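Local coordinates for protein DTDP-4-dehydrorhamnose reductase, rfbD ortholog (Clostridium acetobutylicum, PDB 1VL0) that probably catalyses the NAD(P)H-dependent reduction of dTDP-6-deoxy-L-lyxo-4-hexulose to dTDP-L-rhamnose, the closing step of dTDP-L-rhamnose biosynthesis, at residues A[80-91]-A[136-147]. Residues are numbered along the deposited sequence; the frame is centred on the assembly and turned at random.
With NAI (1,4-dihydronicotinamide adenine dinucleotide), chain D.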
loop_
_atom_site.group_PDB
_atom_site.type_symbol
_atom_site.label_atom_id
_atom_site.label_comp_id
_atom_site.label_asym_id
_atom_site.label_seq_id
_atom_site.Cartn_x
_atom_site.Cartn_y
_atom_site.Cartn_z
ATOM N N GLU A 80 21.191 0.825 -15.378
ATOM C CA GLU A 80 20.451 0.808 -16.648
ATOM C C GLU A 80 20.791 -0.410 -17.468
ATOM O O GLU A 80 19.925 -0.967 -18.111
ATOM C CB GLU A 80 20.723 2.056 -17.490
ATOM C CG GLU A 80 20.281 3.372 -16.880
ATOM C CD GLU A 80 18.778 3.454 -16.599
ATOM O OE1 GLU A 80 17.954 2.785 -17.281
ATOM O OE2 GLU A 80 18.431 4.226 -15.682
ATOM N N GLU A 81 22.046 -0.837 -17.408
ATOM C CA GLU A 81 22.492 -2.035 -18.138
ATOM C C GLU A 81 22.484 -3.312 -17.291
ATOM O O GLU A 81 22.610 -4.393 -17.833
ATOM C CB GLU A 81 23.891 -1.805 -18.761
ATOM C CG GLU A 81 25.050 -1.760 -17.760
ATOM C CD GLU A 81 26.392 -1.235 -18.338
ATOM O OE1 GLU A 81 27.212 -2.058 -18.817
ATOM O OE2 GLU A 81 26.660 0.001 -18.260
ATOM N N GLN A 82 22.337 -3.172 -15.971
ATOM C CA GLN A 82 22.237 -4.305 -15.048
ATOM C C GLN A 82 20.916 -4.289 -14.277
ATOM O O GLN A 82 20.923 -4.354 -13.075
ATOM C CB GLN A 82 23.380 -4.248 -14.054
ATOM C CG GLN A 82 24.758 -4.095 -14.678
ATOM C CD GLN A 82 25.905 -4.222 -13.651
ATOM O OE1 GLN A 82 25.793 -3.797 -12.501
ATOM N NE2 GLN A 82 27.005 -4.827 -14.079
ATOM N N TYR A 83 19.792 -4.249 -14.983
ATOM C CA TYR A 83 18.464 -4.105 -14.385
ATOM C C TYR A 83 18.116 -5.264 -13.445
ATOM O O TYR A 83 17.595 -5.048 -12.354
ATOM C CB TYR A 83 17.422 -3.970 -15.504
ATOM C CG TYR A 83 16.465 -2.811 -15.349
ATOM C CD1 TYR A 83 15.746 -2.630 -14.155
ATOM C CD2 TYR A 83 16.259 -1.898 -16.383
ATOM C CE1 TYR A 83 14.850 -1.578 -13.994
ATOM C CE2 TYR A 83 15.349 -0.848 -16.234
ATOM C CZ TYR A 83 14.642 -0.708 -15.041
ATOM O OH TYR A 83 13.756 0.336 -14.913
ATOM N N ASP A 84 18.447 -6.498 -13.837
ATOM C CA ASP A 84 18.154 -7.676 -12.998
ATOM C C ASP A 84 18.902 -7.572 -11.675
ATOM O O ASP A 84 18.332 -7.652 -10.613
ATOM C CB ASP A 84 18.559 -8.955 -13.704
ATOM C CG ASP A 84 17.702 -9.253 -14.906
ATOM O OD1 ASP A 84 16.698 -8.541 -15.151
ATOM O OD2 ASP A 84 17.982 -10.194 -15.673
ATOM N N LEU A 85 20.186 -7.276 -11.764
ATOM C CA LEU A 85 21.011 -7.127 -10.593
ATOM C C LEU A 85 20.561 -5.968 -9.717
ATOM O O LEU A 85 20.569 -6.083 -8.497
ATOM C CB LEU A 85 22.491 -6.972 -11.005
ATOM C CG LEU A 85 23.480 -6.927 -9.829
ATOM C CD1 LEU A 85 23.409 -8.202 -8.999
ATOM C CD2 LEU A 85 24.908 -6.701 -10.319
ATOM N N ALA A 86 20.188 -4.843 -10.317
ATOM C CA ALA A 86 19.635 -3.735 -9.535
ATOM C C ALA A 86 18.371 -4.154 -8.771
ATOM O O ALA A 86 18.185 -3.778 -7.629
ATOM C CB ALA A 86 19.325 -2.565 -10.454
ATOM N N TYR A 87 17.495 -4.916 -9.413
ATOM C CA TYR A 87 16.268 -5.387 -8.778
ATOM C C TYR A 87 16.617 -6.311 -7.616
ATOM O O TYR A 87 16.097 -6.146 -6.521
ATOM C CB TYR A 87 15.325 -6.090 -9.787
ATOM C CG TYR A 87 14.266 -5.167 -10.324
ATOM C CD1 TYR A 87 13.331 -4.575 -9.458
ATOM C CD2 TYR A 87 14.172 -4.885 -11.660
ATOM C CE1 TYR A 87 12.342 -3.739 -9.908
ATOM C CE2 TYR A 87 13.180 -4.039 -12.117
ATOM C CZ TYR A 87 12.280 -3.456 -11.239
ATOM O OH TYR A 87 11.303 -2.598 -11.704
ATOM N N LYS A 88 17.590 -7.204 -7.829
ATOM C CA LYS A 88 17.969 -8.145 -6.788
ATOM C C LYS A 88 18.488 -7.432 -5.556
ATOM O O LYS A 88 18.089 -7.760 -4.438
ATOM C CB LYS A 88 19.046 -9.129 -7.269
ATOM C CG LYS A 88 18.575 -10.138 -8.267
ATOM C CD LYS A 88 19.732 -11.126 -8.576
ATOM C CE LYS A 88 19.320 -12.102 -9.678
ATOM N NZ LYS A 88 20.351 -13.109 -10.038
ATOM N N ILE A 89 19.389 -6.463 -5.761
ATOM C CA ILE A 89 20.003 -5.787 -4.639
ATOM C C ILE A 89 19.100 -4.699 -4.078
ATOM O O ILE A 89 18.999 -4.536 -2.882
ATOM C CB ILE A 89 21.382 -5.193 -5.037
ATOM C CG1 ILE A 89 22.325 -6.320 -5.516
ATOM C CG2 ILE A 89 22.030 -4.471 -3.811
ATOM C CD1 ILE A 89 23.760 -5.847 -5.912
ATOM N N ASN A 90 18.497 -3.905 -4.955
ATOM C CA ASN A 90 17.766 -2.715 -4.517
ATOM C C ASN A 90 16.321 -2.989 -4.092
ATOM O O ASN A 90 15.766 -2.184 -3.350
ATOM C CB ASN A 90 17.799 -1.624 -5.597
ATOM C CG ASN A 90 19.166 -1.006 -5.752
ATOM O OD1 ASN A 90 20.009 -1.120 -4.874
ATOM N ND2 ASN A 90 19.401 -0.346 -6.882
ATOM N N ALA A 91 15.725 -4.103 -4.555
ATOM C CA ALA A 91 14.336 -4.438 -4.227
ATOM C C ALA A 91 14.165 -5.745 -3.487
ATOM O O ALA A 91 13.510 -5.764 -2.457
ATOM C CB ALA A 91 13.515 -4.443 -5.422
ATOM N N ALA A 136 16.409 3.305 -13.809
ATOM C CA ALA A 136 16.460 1.940 -13.184
ATOM C C ALA A 136 16.820 1.975 -11.705
ATOM O O ALA A 136 16.270 1.256 -10.875
ATOM C CB ALA A 136 17.436 1.057 -13.915
ATOM N N TYR A 137 17.806 2.785 -11.370
ATOM C CA TYR A 137 18.170 2.944 -9.987
ATOM C C TYR A 137 16.957 3.393 -9.180
ATOM O O TYR A 137 16.617 2.798 -8.171
ATOM C CB TYR A 137 19.300 3.958 -9.862
ATOM C CG TYR A 137 19.673 4.261 -8.431
ATOM C CD1 TYR A 137 20.191 3.266 -7.604
ATOM C CD2 TYR A 137 19.491 5.522 -7.902
ATOM C CE1 TYR A 137 20.515 3.546 -6.301
ATOM C CE2 TYR A 137 19.818 5.824 -6.577
ATOM C CZ TYR A 137 20.311 4.859 -5.785
ATOM O OH TYR A 137 20.635 5.179 -4.480
ATOM N N GLY A 138 16.284 4.452 -9.629
ATOM C CA GLY A 138 15.141 4.948 -8.876
ATOM C C GLY A 138 13.983 3.954 -8.781
ATOM O O GLY A 138 13.323 3.809 -7.749
ATOM N N LYS A 139 13.719 3.281 -9.883
ATOM C CA LYS A 139 12.596 2.356 -9.968
ATOM C C LYS A 139 12.813 1.168 -9.040
ATOM O O LYS A 139 11.917 0.765 -8.328
ATOM C CB LYS A 139 12.421 1.890 -11.421
ATOM C CG LYS A 139 11.489 0.677 -11.604
ATOM C CD LYS A 139 10.034 0.914 -11.085
ATOM C CE LYS A 139 9.128 -0.292 -11.424
ATOM N NZ LYS A 139 7.666 -0.045 -11.108
ATOM N N THR A 140 14.018 0.626 -9.061
ATOM C CA THR A 140 14.375 -0.529 -8.192
ATOM C C THR A 140 14.436 -0.183 -6.714
ATOM O O THR A 140 14.036 -0.974 -5.887
ATOM C CB THR A 140 15.717 -1.159 -8.621
ATOM O OG1 THR A 140 16.807 -0.206 -8.512
ATOM C CG2 THR A 140 15.653 -1.628 -10.089
ATOM N N LYS A 141 14.950 0.995 -6.379
ATOM C CA LYS A 141 14.932 1.461 -4.993
ATOM C C LYS A 141 13.490 1.691 -4.550
ATOM O O LYS A 141 13.136 1.377 -3.446
ATOM C CB LYS A 141 15.719 2.763 -4.815
ATOM C CG LYS A 141 17.211 2.670 -5.040
ATOM C CD LYS A 141 17.897 1.890 -3.885
ATOM C CE LYS A 141 17.839 2.634 -2.544
ATOM N NZ LYS A 141 18.524 1.842 -1.480
ATOM N N LEU A 142 12.649 2.241 -5.408
ATOM C CA LEU A 142 11.226 2.423 -5.049
ATOM C C LEU A 142 10.506 1.107 -4.739
ATOM O O LEU A 142 9.752 1.006 -3.790
ATOM C CB LEU A 142 10.466 3.150 -6.140
ATOM C CG LEU A 142 8.974 3.358 -5.849
ATOM C CD1 LEU A 142 8.723 4.289 -4.723
ATOM C CD2 LEU A 142 8.283 3.889 -7.093
ATOM N N GLU A 143 10.732 0.112 -5.565
ATOM C CA GLU A 143 10.122 -1.173 -5.343
ATOM C C GLU A 143 10.623 -1.773 -4.033
ATOM O O GLU A 143 9.866 -2.439 -3.328
ATOM C CB GLU A 143 10.364 -2.110 -6.540
ATOM C CG GLU A 143 9.639 -1.639 -7.799
ATOM C CD GLU A 143 8.120 -1.597 -7.666
ATOM O OE1 GLU A 143 7.538 -2.320 -6.773
ATOM O OE2 GLU A 143 7.509 -0.869 -8.491
ATOM N N GLY A 144 11.871 -1.502 -3.709
ATOM C CA GLY A 144 12.432 -1.882 -2.386
ATOM C C GLY A 144 11.607 -1.258 -1.282
ATOM O O GLY A 144 11.219 -1.916 -0.376
ATOM N N GLU A 145 11.295 0.041 -1.394
ATOM C CA GLU A 145 10.445 0.724 -0.399
ATOM C C GLU A 145 9.096 0.047 -0.259
ATOM O O GLU A 145 8.614 -0.181 0.851
ATOM C CB GLU A 145 10.173 2.181 -0.775
ATOM C CG GLU A 145 11.376 3.091 -0.853
ATOM C CD GLU A 145 10.989 4.571 -0.961
ATOM O OE1 GLU A 145 9.775 4.856 -0.876
ATOM O OE2 GLU A 145 11.901 5.418 -1.121
ATOM N N ASN A 146 8.486 -0.253 -1.406
ATOM C CA ASN A 146 7.156 -0.823 -1.419
ATOM C C ASN A 146 7.116 -2.170 -0.726
ATOM O O ASN A 146 6.199 -2.494 0.008
ATOM C CB ASN A 146 6.684 -0.985 -2.847
ATOM C CG ASN A 146 6.372 0.363 -3.535
ATOM O OD1 ASN A 146 6.238 1.402 -2.899
ATOM N ND2 ASN A 146 6.278 0.319 -4.862
ATOM N N PHE A 147 8.130 -2.966 -0.960
ATOM C CA PHE A 147 8.226 -4.296 -0.286
ATOM C C PHE A 147 8.402 -4.171 1.212
ATOM O O PHE A 147 7.775 -4.896 1.961
ATOM C CB PHE A 147 9.430 -5.045 -0.794
ATOM C CG PHE A 147 9.204 -5.818 -2.053
ATOM C CD1 PHE A 147 8.137 -6.705 -2.172
ATOM C CD2 PHE A 147 10.128 -5.731 -3.093
ATOM C CE1 PHE A 147 7.962 -7.443 -3.313
ATOM C CE2 PHE A 147 9.965 -6.473 -4.235
ATOM C CZ PHE A 147 8.881 -7.325 -4.356
HETATM P PA NAI D . 28.066 2.416 -0.457
HETATM O O1A NAI D . 28.076 2.170 -1.940
HETATM O O2A NAI D . 29.205 3.277 0.032
HETATM O O5B NAI D . 27.961 0.977 0.246
HETATM C C5B NAI D . 26.931 0.110 -0.187
HETATM C C4B NAI D . 27.217 -1.326 0.232
HETATM O O4B NAI D . 26.391 -2.216 -0.517
HETATM C C3B NAI D . 28.637 -1.822 -0.035
HETATM O O3B NAI D . 29.317 -2.059 1.184
HETATM C C2B NAI D . 28.392 -3.112 -0.833
HETATM O O2B NAI D . 29.395 -4.110 -0.701
HETATM C C1B NAI D . 27.001 -3.475 -0.305
HETATM N N9A NAI D . 26.284 -4.603 -0.928
HETATM C C8A NAI D . 26.133 -4.797 -2.272
HETATM N N7A NAI D . 25.450 -5.944 -2.461
HETATM C C5A NAI D . 25.169 -6.516 -1.267
HETATM C C6A NAI D . 24.499 -7.694 -0.929
HETATM N N6A NAI D . 24.016 -8.499 -1.862
HETATM N N1A NAI D . 24.354 -8.027 0.398
HETATM C C2A NAI D . 24.867 -7.184 1.389
HETATM N N3A NAI D . 25.553 -6.042 1.060
HETATM C C4A NAI D . 25.696 -5.686 -0.265
HETATM O O3 NAI D . 26.634 3.023 -0.067
HETATM P PN NAI D . 26.328 4.460 0.614
HETATM O O1N NAI D . 26.420 4.372 2.084
HETATM O O2N NAI D . 26.951 5.509 -0.223
HETATM O O5D NAI D . 24.722 4.458 0.416
HETATM C C5D NAI D . 23.899 4.103 1.520
HETATM C C4D NAI D . 22.452 4.188 1.111
HETATM O O4D NAI D . 22.109 5.515 0.657
HETATM C C3D NAI D . 22.104 3.215 -0.014
HETATM O O3D NAI D . 20.954 2.552 0.431
HETATM C C2D NAI D . 21.832 4.087 -1.239
HETATM O O2D NAI D . 20.865 3.624 -2.177
HETATM C C1D NAI D . 21.371 5.381 -0.559
HETATM N N1N NAI D . 21.615 6.583 -1.352
HETATM C C2N NAI D . 22.908 7.033 -1.497
HETATM C C3N NAI D . 23.118 8.197 -2.236
HETATM C C7N NAI D . 24.494 8.541 -2.722
HETATM O O7N NAI D . 24.705 9.848 -3.182
HETATM N N7N NAI D . 25.470 7.624 -2.708
HETATM C C4N NAI D . 22.029 8.876 -2.798
HETATM C C5N NAI D . 20.724 8.407 -2.643
HETATM C C6N NAI D . 20.555 7.240 -1.904
HETATM O O HOH W 1 19.751 4.144 -13.283
HETATM O O HOH W 2 17.728 -0.683 -1.593
#
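Thr140 is one of two knobs in this helix pair, set among Tyr83, Ala86, Tyr87 and Asn90. Its chi1 of 61° turns OG1 to Asn90 ND2 and CG2 squarely over the Tyr87 ring, 3.7 Å from the centroid, while Ala136 CB makes a second CH-pi contact over the Tyr83 face. Ala91, the other knob, sits between Thr140, Glu143, Gly144 and Phe147; here the backbones close to 3.7 Å between Ala91 CA and Gly144 CA. Helices 83-91 and 136-147 cross at -35°.

Two hydrogen bonds span the interface. Ala136 N reaches Glu80 OE2 (2.9 Å) from above the carboxylate plane, and water 1 links the same oxygen to Tyr137 N. Asn90 ND2 donates in its amide plane to Thr140 OG1 (3.1 Å), while Asn90 OD1 takes the backbone N-H of His73.

On the cofactor side, Tyr137 OH shares a 2.8 Å hydrogen bond with O2D of the bound NADH, and Lys141 NZ donates to O2D and O3D and to Ile111 O. Tyr137 and Lys141 form the YxxxK motif of short-chain dehydrogenases/reductases. Asn90 CG packs on Lys141 CD and water 2 bridges Asn90 O to Lys141 NZ, contacts that probably help position the lysine at the ribose.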